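Uncharacterized protein (Xanthomonas axonopodis pv. citri, PDB 3OV5) is VirB7, a type IV secretion system component at the bacterial outer membrane, whose globular part is an N0 domain like those of outer-membrane transport proteins. Local coordinates at residues 32-37 against 79-84; 39-44 against 60-65; 4-9 against 50-55. One frame throughout, in Å; residues are numbered along the deposited sequence.

Contact 1 (32-37 against 79-84)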
loop_
_atom_site.group_PDB
_atom_site.type_symbol
_atom_site.label_atom_id
_atom_site.label_comp_id
_atom_site.label_asym_id
_atom_site.label_seq_id
_atom_site.Cartn_x
_atom_site.Cartn_y
_atom_site.Cartn_z
ATOM N N TYR A 32 5.475 -5.531 -6.167
ATOM C CA TYR A 32 5.920 -4.156 -6.131
ATOM C C TYR A 32 6.586 -3.829 -7.463
ATOM O O TYR A 32 7.740 -4.153 -7.695
ATOM C CB TYR A 32 6.869 -3.930 -4.943
ATOM C CG TYR A 32 7.178 -2.472 -4.736
ATOM C CD1 TYR A 32 6.300 -1.652 -4.013
ATOM C CD2 TYR A 32 8.308 -1.893 -5.288
ATOM C CE1 TYR A 32 6.538 -0.277 -3.865
ATOM C CE2 TYR A 32 8.569 -0.522 -5.133
ATOM C CZ TYR A 32 7.669 0.282 -4.438
ATOM O OH TYR A 32 7.866 1.625 -4.301
ATOM N N ASN A 33 5.823 -3.218 -8.368
ATOM C CA ASN A 33 6.235 -3.064 -9.761
ATOM C C ASN A 33 6.707 -1.644 -10.092
ATOM O O ASN A 33 6.392 -1.098 -11.160
ATOM C CB ASN A 33 5.091 -3.488 -10.686
ATOM C CG ASN A 33 4.758 -4.952 -10.622
ATOM O OD1 ASN A 33 5.335 -5.717 -9.857
ATOM N ND2 ASN A 33 3.800 -5.347 -11.448
ATOM N N LEU A 34 7.475 -1.062 -9.177
ATOM C CA LEU A 34 8.105 0.236 -9.361
ATOM C C LEU A 34 9.605 0.085 -9.265
ATOM O O LEU A 34 10.109 -0.829 -8.594
ATOM C CB LEU A 34 7.629 1.228 -8.309
ATOM C CG LEU A 34 6.111 1.465 -8.234
ATOM C CD1 LEU A 34 5.798 2.397 -7.080
ATOM C CD2 LEU A 34 5.589 2.069 -9.539
ATOM N N PRO A 35 10.368 1.009 -9.889
ATOM C CA PRO A 35 11.823 0.838 -9.893
ATOM C C PRO A 35 12.482 1.124 -8.552
ATOM O O PRO A 35 13.586 0.625 -8.294
ATOM C CB PRO A 35 12.296 1.869 -10.910
ATOM C CG PRO A 35 11.185 2.877 -10.969
ATOM C CD PRO A 35 9.940 2.105 -10.773
ATOM N N SER A 36 11.835 1.935 -7.711
ATOM C CA SER A 36 12.373 2.349 -6.413
ATOM C C SER A 36 11.308 2.199 -5.356
ATOM O O SER A 36 10.118 2.379 -5.645
ATOM C CB SER A 36 12.785 3.821 -6.472
ATOM O OG SER A 36 13.433 4.258 -5.304
ATOM N N ASP A 37 11.749 1.980 -4.129
ATOM C CA ASP A 37 10.906 2.178 -2.964
ATOM C C ASP A 37 10.814 3.695 -2.711
ATOM O O ASP A 37 11.555 4.499 -3.288
ATOM C CB ASP A 37 11.533 1.400 -1.794
ATOM C CG ASP A 37 10.589 1.134 -0.647
ATOM O OD1 ASP A 37 11.077 0.456 0.307
ATOM O OD2 ASP A 37 9.410 1.556 -0.675
ATOM N N VAL A 79 1.321 -2.908 -6.660
ATOM C CA VAL A 79 1.792 -1.530 -6.757
ATOM C C VAL A 79 2.395 -1.367 -8.144
ATOM O O VAL A 79 3.297 -2.117 -8.497
ATOM C CB VAL A 79 2.852 -1.217 -5.687
ATOM C CG1 VAL A 79 3.233 0.252 -5.778
ATOM C CG2 VAL A 79 2.351 -1.573 -4.289
ATOM N N GLN A 80 1.892 -0.416 -8.937
ATOM C CA GLN A 80 2.317 -0.355 -10.329
ATOM C C GLN A 80 2.090 1.059 -10.836
ATOM O O GLN A 80 1.331 1.830 -10.247
ATOM C CB GLN A 80 1.513 -1.345 -11.183
ATOM C CG GLN A 80 0.032 -1.012 -11.173
ATOM C CD GLN A 80 -0.817 -1.928 -11.989
ATOM O OE1 GLN A 80 -0.410 -2.457 -13.038
ATOM N NE2 GLN A 80 -2.058 -2.070 -11.556
ATOM N N PRO A 81 2.700 1.410 -11.972
ATOM C CA PRO A 81 2.285 2.635 -12.642
ATOM C C PRO A 81 0.793 2.571 -12.929
ATOM O O PRO A 81 0.284 1.505 -13.313
ATOM C CB PRO A 81 3.112 2.623 -13.932
ATOM C CG PRO A 81 4.308 1.766 -13.604
ATOM C CD PRO A 81 3.710 0.664 -12.762
ATOM N N VAL A 82 0.090 3.696 -12.784
ATOM C CA VAL A 82 -1.359 3.669 -12.999
ATOM C C VAL A 82 -1.681 3.225 -14.425
ATOM O O VAL A 82 -1.241 3.867 -15.379
ATOM C CB VAL A 82 -2.003 5.040 -12.774
ATOM C CG1 VAL A 82 -3.504 4.974 -13.050
ATOM C CG2 VAL A 82 -1.706 5.592 -11.369
ATOM N N PRO A 83 -2.474 2.163 -14.588
ATOM C CA PRO A 83 -2.925 1.811 -15.946
ATOM C C PRO A 83 -3.971 2.808 -16.431
ATOM O O PRO A 83 -4.920 3.116 -15.696
ATOM C CB PRO A 83 -3.543 0.412 -15.791
ATOM C CG PRO A 83 -2.989 -0.131 -14.490
ATOM C CD PRO A 83 -2.878 1.132 -13.602
ATOM N N VAL A 84 -3.791 3.287 -17.666
ATOM C CA VAL A 84 -4.716 4.249 -18.252
ATOM C C VAL A 84 -4.976 3.833 -19.710
ATOM O O VAL A 84 -4.167 3.194 -20.357
ATOM C CB VAL A 84 -4.172 5.714 -18.187
ATOM C CG1 VAL A 84 -3.940 6.159 -16.757
ATOM C CG2 VAL A 84 -2.939 5.922 -19.060
#
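Asn33 N donates to Val79 O at 2.8 Å, a moderately bent bond (N-H...O 150°) whose donor is tilted 22° from the carbonyl plane. The Asn33 side chain starts beside the same acceptor, with CB only 3.1 Å from Val79 O. One residue back, Tyr32 and Val79 are bridged in parallel, their side chains on the same face of the sheet. Tyr32 has CG anti to its backbone N (chi1 -171°), and its ring approaches Val79 obliquely, CE1 meeting Val79 CG1 at 3.9 Å. The Leu34 side chain crosses that of Val79 at about a right angle, its CD1 lying 3.6 Å from Val79 CG1.

In the N0 fold this is where strand 29-32 runs out beside strand 76-81, the central strand of the three-stranded mixed sheet. Val79 continues inward onto Leu19 of helix 15-24 and onto Val68 of the other neighbouring strand, while Tyr32 lies against Leu15 and Lys16.

Past the bridge, Leu34 and Pro81 carry the contact on. Leu34 CD2 sits 4.0 Å from Pro81 CD, and the proline ring also brings CD to 3.6 Å from Asn33 O. The loop then curls back to the hydroxyl edge of the Tyr32 ring: Tyr32 OH donates to Ser36 O at 2.7 Å, in the carbonyl plane and on a lone pair. Asp37, next in the loop, bonds through its two carboxylate oxygens to Thr14 OG1 and Lys16 N.

Contact 2 (39-44 against 60-65)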
loop_
_atom_site.group_PDB
_atom_site.type_symbol
_atom_site.label_atom_id
_atom_site.label_comp_id
_atom_site.label_asym_id
_atom_site.label_seq_id
_atom_site.Cartn_x
_atom_site.Cartn_y
_atom_site.Cartn_z
ATOM N N THR A 39 9.856 6.572 0.673
ATOM C CA THR A 39 9.516 6.762 2.059
ATOM C C THR A 39 8.001 6.924 2.185
ATOM O O THR A 39 7.310 7.334 1.253
ATOM C CB THR A 39 10.277 7.921 2.662
ATOM O OG1 THR A 39 10.282 7.743 4.078
ATOM C CG2 THR A 39 9.644 9.201 2.354
ATOM N N LEU A 40 7.484 6.626 3.374
ATOM C CA LEU A 40 6.120 6.965 3.706
ATOM C C LEU A 40 6.014 8.469 3.887
ATOM O O LEU A 40 6.789 9.063 4.661
ATOM C CB LEU A 40 5.691 6.257 5.002
ATOM C CG LEU A 40 5.710 4.728 4.901
ATOM C CD1 LEU A 40 5.395 4.074 6.246
ATOM C CD2 LEU A 40 4.731 4.226 3.868
ATOM N N ILE A 41 5.038 9.085 3.236
ATOM C CA ILE A 41 4.783 10.511 3.431
ATOM C C ILE A 41 3.683 10.723 4.450
ATOM O O ILE A 41 2.877 9.827 4.718
ATOM C CB ILE A 41 4.495 11.225 2.083
ATOM C CG1 ILE A 41 3.299 10.613 1.351
ATOM C CG2 ILE A 41 5.726 11.152 1.226
ATOM C CD1 ILE A 41 2.833 11.516 0.196
ATOM N N GLY A 42 3.668 11.911 5.039
ATOM C CA GLY A 42 2.726 12.231 6.100
ATOM C C GLY A 42 1.303 11.739 5.926
ATOM O O GLY A 42 0.750 11.215 6.876
ATOM N N PRO A 43 0.674 11.926 4.746
ATOM C CA PRO A 43 -0.713 11.495 4.547
ATOM C C PRO A 43 -0.970 10.011 4.819
ATOM O O PRO A 43 -2.113 9.632 5.062
ATOM C CB PRO A 43 -1.002 11.878 3.072
ATOM C CG PRO A 43 -0.042 12.872 2.721
ATOM C CD PRO A 43 1.151 12.753 3.623
ATOM N N VAL A 44 0.062 9.175 4.749
ATOM C CA VAL A 44 -0.135 7.766 5.084
ATOM C C VAL A 44 -0.589 7.601 6.542
ATOM O O VAL A 44 -1.263 6.620 6.871
ATOM C CB VAL A 44 1.153 6.941 4.809
ATOM C CG1 VAL A 44 1.003 5.507 5.179
ATOM C CG2 VAL A 44 1.579 7.038 3.380
ATOM N N SER A 60 -3.197 4.199 -2.422
ATOM C CA SER A 60 -3.142 4.523 -3.834
ATOM C C SER A 60 -3.292 6.028 -4.066
ATOM O O SER A 60 -2.525 6.630 -4.820
ATOM C CB SER A 60 -4.244 3.750 -4.550
ATOM O OG SER A 60 -4.044 3.818 -5.946
ATOM N N ALA A 61 -4.280 6.643 -3.426
ATOM C CA ALA A 61 -4.517 8.064 -3.605
ATOM C C ALA A 61 -3.315 8.885 -3.125
ATOM O O ALA A 61 -2.981 9.915 -3.726
ATOM C CB ALA A 61 -5.768 8.488 -2.891
ATOM N N VAL A 62 -2.659 8.431 -2.042
ATOM C CA VAL A 62 -1.509 9.157 -1.519
ATOM C C VAL A 62 -0.375 9.208 -2.530
ATOM O O VAL A 62 0.327 10.220 -2.617
ATOM C CB VAL A 62 -1.056 8.534 -0.183
ATOM C CG1 VAL A 62 0.259 9.107 0.260
ATOM C CG2 VAL A 62 -2.124 8.727 0.900
ATOM N N TYR A 63 -0.178 8.097 -3.274
ATOM C CA TYR A 63 0.921 7.993 -4.228
ATOM C C TYR A 63 0.490 8.241 -5.678
ATOM O O TYR A 63 1.307 8.143 -6.592
ATOM C CB TYR A 63 1.679 6.651 -4.047
ATOM C CG TYR A 63 2.495 6.650 -2.779
ATOM C CD1 TYR A 63 1.922 6.297 -1.560
ATOM C CD2 TYR A 63 3.831 7.069 -2.798
ATOM C CE1 TYR A 63 2.667 6.379 -0.374
ATOM C CE2 TYR A 63 4.590 7.147 -1.607
ATOM C CZ TYR A 63 3.981 6.801 -0.409
ATOM O OH TYR A 63 4.653 6.893 0.804
ATOM N N ALA A 64 -0.763 8.631 -5.905
ATOM C CA ALA A 64 -1.270 8.842 -7.267
ATOM C C ALA A 64 -0.509 9.927 -7.995
ATOM O O ALA A 64 -0.291 9.809 -9.207
ATOM C CB ALA A 64 -2.750 9.177 -7.247
ATOM N N ALA A 65 -0.156 11.016 -7.298
ATOM C CA ALA A 65 0.514 12.134 -7.989
ATOM C C ALA A 65 1.930 11.773 -8.400
ATOM O O ALA A 65 2.500 12.462 -9.261
ATOM C CB ALA A 65 0.512 13.383 -7.114
#
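The Tyr63 ring has Thr39 O at its hydroxyl edge, close to the ring plane, while Val44 CG2 and Ile41 CG1 approach it obliquely. In this N0 domain the ring bridges the last part of helix 52-63 and the long connection between strands 29-32 and 48-49, which winds into a 3-10 segment from Gly42 on. Tyr63 OH donates to Thr39 O at 2.7 Å, with a C=O...O angle of 128° and the hydroxyl tilted 19° from the carbonyl plane. The phenol joins a polar backbone atom at its tip to apolar neighbours along its length: Val44 crosses it at about a right angle, CG2 lying 4.0 Å from Tyr63 CE1. Elsewhere the ring touches Leu15 of helix 15-24, Val68 of strand 68-73 and Tyr38.

Val62, the preceding residue, points toward the loop and is received by three side chains. Pro43 CB lies 4.0 Å from Val62 CG2, and Val44 CG2 is equally far from Val62 CG1. The turn presenting Pro43 and Val44 is closed by the backbone bond from Val44 N to Ile41 O. Ile41 places CG1 between its own backbone N and carbonyl carbon (chi1 58°), and its chain slides past Val62 in the opposite direction. Two successive carbons then meet one methyl: Ile41 CG1 is 3.6 Å and Ile41 CD1 3.5 Å from Val62 CG1.

Contact 3 (4-9 against 50-55). With IPA (isopropyl alcohol), chain B.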
loop_
_atom_site.group_PDB
_atom_site.type_symbol
_atom_site.label_atom_id
_atom_site.label_comp_id
_atom_site.label_asym_id
_atom_site.label_seq_id
_atom_site.Cartn_x
_atom_site.Cartn_y
_atom_site.Cartn_z
ATOM N N TYR A 4 -7.735 -6.083 14.060
ATOM C CA TYR A 4 -6.575 -5.688 13.247
ATOM C C TYR A 4 -6.932 -4.561 12.292
ATOM O O TYR A 4 -7.945 -4.605 11.585
ATOM C CB TYR A 4 -6.042 -6.864 12.444
ATOM C CG TYR A 4 -4.952 -6.474 11.481
ATOM C CD1 TYR A 4 -3.615 -6.445 11.866
ATOM C CD2 TYR A 4 -5.264 -6.076 10.182
ATOM C CE1 TYR A 4 -2.599 -6.052 10.975
ATOM C CE2 TYR A 4 -4.278 -5.672 9.303
ATOM C CZ TYR A 4 -2.948 -5.678 9.693
ATOM O OH TYR A 4 -1.969 -5.278 8.802
ATOM N N THR A 5 -6.055 -3.569 12.231
ATOM C CA THR A 5 -6.239 -2.473 11.260
ATOM C C THR A 5 -5.007 -2.274 10.442
ATOM O O THR A 5 -3.854 -2.358 10.893
ATOM C CB THR A 5 -6.518 -1.079 11.856
ATOM O OG1 THR A 5 -5.481 -0.785 12.792
ATOM C CG2 THR A 5 -7.859 -1.028 12.545
ATOM N N TYR A 6 -5.268 -2.028 9.164
ATOM C CA TYR A 6 -4.248 -1.599 8.215
ATOM C C TYR A 6 -3.913 -0.136 8.520
ATOM O O TYR A 6 -4.788 0.725 8.529
ATOM C CB TYR A 6 -4.747 -1.716 6.769
ATOM C CG TYR A 6 -5.013 -3.134 6.374
ATOM C CD1 TYR A 6 -3.966 -3.951 5.951
ATOM C CD2 TYR A 6 -6.286 -3.692 6.494
ATOM C CE1 TYR A 6 -4.189 -5.290 5.601
ATOM C CE2 TYR A 6 -6.512 -5.031 6.192
ATOM C CZ TYR A 6 -5.465 -5.813 5.735
ATOM O OH TYR A 6 -5.724 -7.124 5.412
ATOM N N GLN A 7 -2.634 0.111 8.776
ATOM C CA GLN A 7 -2.120 1.422 9.138
ATOM C C GLN A 7 -0.616 1.414 8.989
ATOM O O GLN A 7 0.001 0.335 8.936
ATOM C CB GLN A 7 -2.512 1.809 10.567
ATOM C CG GLN A 7 -1.952 0.847 11.599
ATOM C CD GLN A 7 -2.258 1.255 13.018
ATOM O OE1 GLN A 7 -2.625 2.379 13.327
ATOM N NE2 GLN A 7 -2.094 0.310 13.920
ATOM N N ALA A 8 -0.012 2.599 9.000
ATOM C CA ALA A 8 1.420 2.698 9.216
ATOM C C ALA A 8 1.702 2.579 10.709
ATOM O O ALA A 8 0.916 3.024 11.545
ATOM C CB ALA A 8 1.961 4.029 8.688
ATOM N N THR A 9 2.836 1.969 11.032
ATOM C CA THR A 9 3.246 1.786 12.417
ATOM C C THR A 9 4.684 2.176 12.556
ATOM O O THR A 9 5.357 2.380 11.567
ATOM C CB THR A 9 3.111 0.337 12.853
ATOM O OG1 THR A 9 4.092 -0.476 12.185
ATOM C CG2 THR A 9 1.727 -0.165 12.645
ATOM N N THR A 50 -10.007 -1.483 9.064
ATOM C CA THR A 50 -10.040 -2.930 8.990
ATOM C C THR A 50 -10.173 -3.444 7.548
ATOM O O THR A 50 -10.015 -4.643 7.317
ATOM C CB THR A 50 -11.200 -3.526 9.822
ATOM O OG1 THR A 50 -12.429 -3.015 9.301
ATOM C CG2 THR A 50 -11.045 -3.203 11.306
ATOM N N SER A 51 -10.501 -2.556 6.599
ATOM C CA SER A 51 -10.755 -2.946 5.212
ATOM C C SER A 51 -9.497 -2.846 4.378
ATOM O O SER A 51 -8.978 -1.744 4.192
ATOM C CB SER A 51 -11.815 -2.017 4.641
ATOM O OG SER A 51 -11.896 -2.154 3.229
ATOM N N VAL A 52 -9.025 -3.974 3.867
ATOM C CA VAL A 52 -7.861 -3.914 2.988
ATOM C C VAL A 52 -8.159 -3.126 1.725
ATOM O O VAL A 52 -7.287 -2.425 1.196
ATOM C CB VAL A 52 -7.278 -5.318 2.701
ATOM C CG1 VAL A 52 -8.182 -6.172 1.786
ATOM C CG2 VAL A 52 -5.866 -5.196 2.169
ATOM N N GLN A 53 -9.392 -3.221 1.210
ATOM C CA GLN A 53 -9.754 -2.434 0.028
ATOM C C GLN A 53 -9.642 -0.948 0.341
ATOM O O GLN A 53 -9.072 -0.171 -0.455
ATOM C CB GLN A 53 -11.175 -2.768 -0.412
ATOM C CG GLN A 53 -11.733 -1.912 -1.519
ATOM C CD GLN A 53 -11.002 -2.032 -2.829
ATOM O OE1 GLN A 53 -10.211 -2.959 -3.067
ATOM N NE2 GLN A 53 -11.286 -1.066 -3.744
ATOM N N GLN A 54 -10.198 -0.502 1.467
ATOM C CA GLN A 54 -10.126 0.907 1.816
ATOM C C GLN A 54 -8.670 1.324 1.997
ATOM O O GLN A 54 -8.265 2.393 1.535
ATOM C CB GLN A 54 -10.951 1.203 3.062
ATOM C CG GLN A 54 -10.961 2.693 3.385
ATOM C CD GLN A 54 -11.782 3.008 4.608
ATOM O OE1 GLN A 54 -12.893 2.476 4.770
ATOM N NE2 GLN A 54 -11.248 3.851 5.503
ATOM N N ALA A 55 -7.877 0.509 2.705
ATOM C CA ALA A 55 -6.498 0.871 3.010
ATOM C C ALA A 55 -5.677 0.983 1.750
ATOM O O ALA A 55 -4.921 1.934 1.552
ATOM C CB ALA A 55 -5.876 -0.140 3.968
HETATM C C1 IPA B . -14.536 -3.493 11.227
HETATM C C2 IPA B . -14.986 -2.187 11.847
HETATM C C3 IPA B . -14.718 -2.152 13.341
HETATM O O2 IPA B . -14.371 -1.079 11.220
#
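Tyr6 lays one face of its ring against Val52, the first residue of helix 52-63. Val52 CG2 sits 4.0 Å from the Tyr6 ring centroid and 25° off the ring normal, a CH-pi contact displaced toward the rim at CZ, and Val52 CB follows at 3.6 Å from Tyr6 CZ. Tyr6 CB itself faces the helix and meets Ala55 CB at a tight 3.4 Å; CG, anti to the carbonyl carbon (chi1 -65°), starts the ring toward Val52. Thr50 O lies near the ring plane, 3.7 Å from Tyr6 CE2. Tyr4 comes edge-on to the opposite face, its CE2 3.6 Å above the plane and over the ring centre, so the Tyr6 ring is held between the helix start and Tyr4 of its own segment. Nearer the surface, Thr50 CG2 touches Tyr4 O at 3.4 Å.

The next shell fixes these groups. Tyr6 OH is hydrogen-bonded to Ser26 OG and Tyr4 OH to Asp25 OD2, and Trp22 of helix 15-24 packs edge-to-face with the Tyr6 ring. On the other side, Ser51 is the N-cap: Gln54 N donates to Ser51 OG at 3.0 Å in a nearly straight bond (168°), and Ala55 N bonds to Ser51 O, which sets the first helical turn and the positions of Val52 and Ala55. An isopropanol, probably from the crystallisation liquor, lies by Thr50; its weak bond to Thr50 OG1 is doubtful because the two are modelled too close.

Tyr6 also shares backbone hydrogen bonding with Thr49, so the aromatic stands where the small antiparallel pair 6-7 and 48-49 runs into helix 52-63. A short two-stranded sheet set against the helices, separate from the three-stranded one, is characteristic of the N0 domain.

Overall arrangement
Contact 1 is a surface contact at the end of the three-stranded sheet, while contacts 2 and 3, both partly buried, use the two ends of helix 52-63. Contacts 1 and 3 lie on opposite sides of the chain's centre, about 20 Å apart between centres. Contact 2 nests in the loop that contact 1 closes and touches contact 3 where Val44 packs on Ala8. Their chemistry differs: a backbone bond continuing a parallel strand pair beside apolar contacts at Val79 in contact 1, a tyrosine hydroxyl on a loop carbonyl beside aliphatic packing on Val62 in contact 2, and mainly apolar and CH-pi packing, with no hydrogen bond between segments, in contact 3. Helix 15-24 lies against all three.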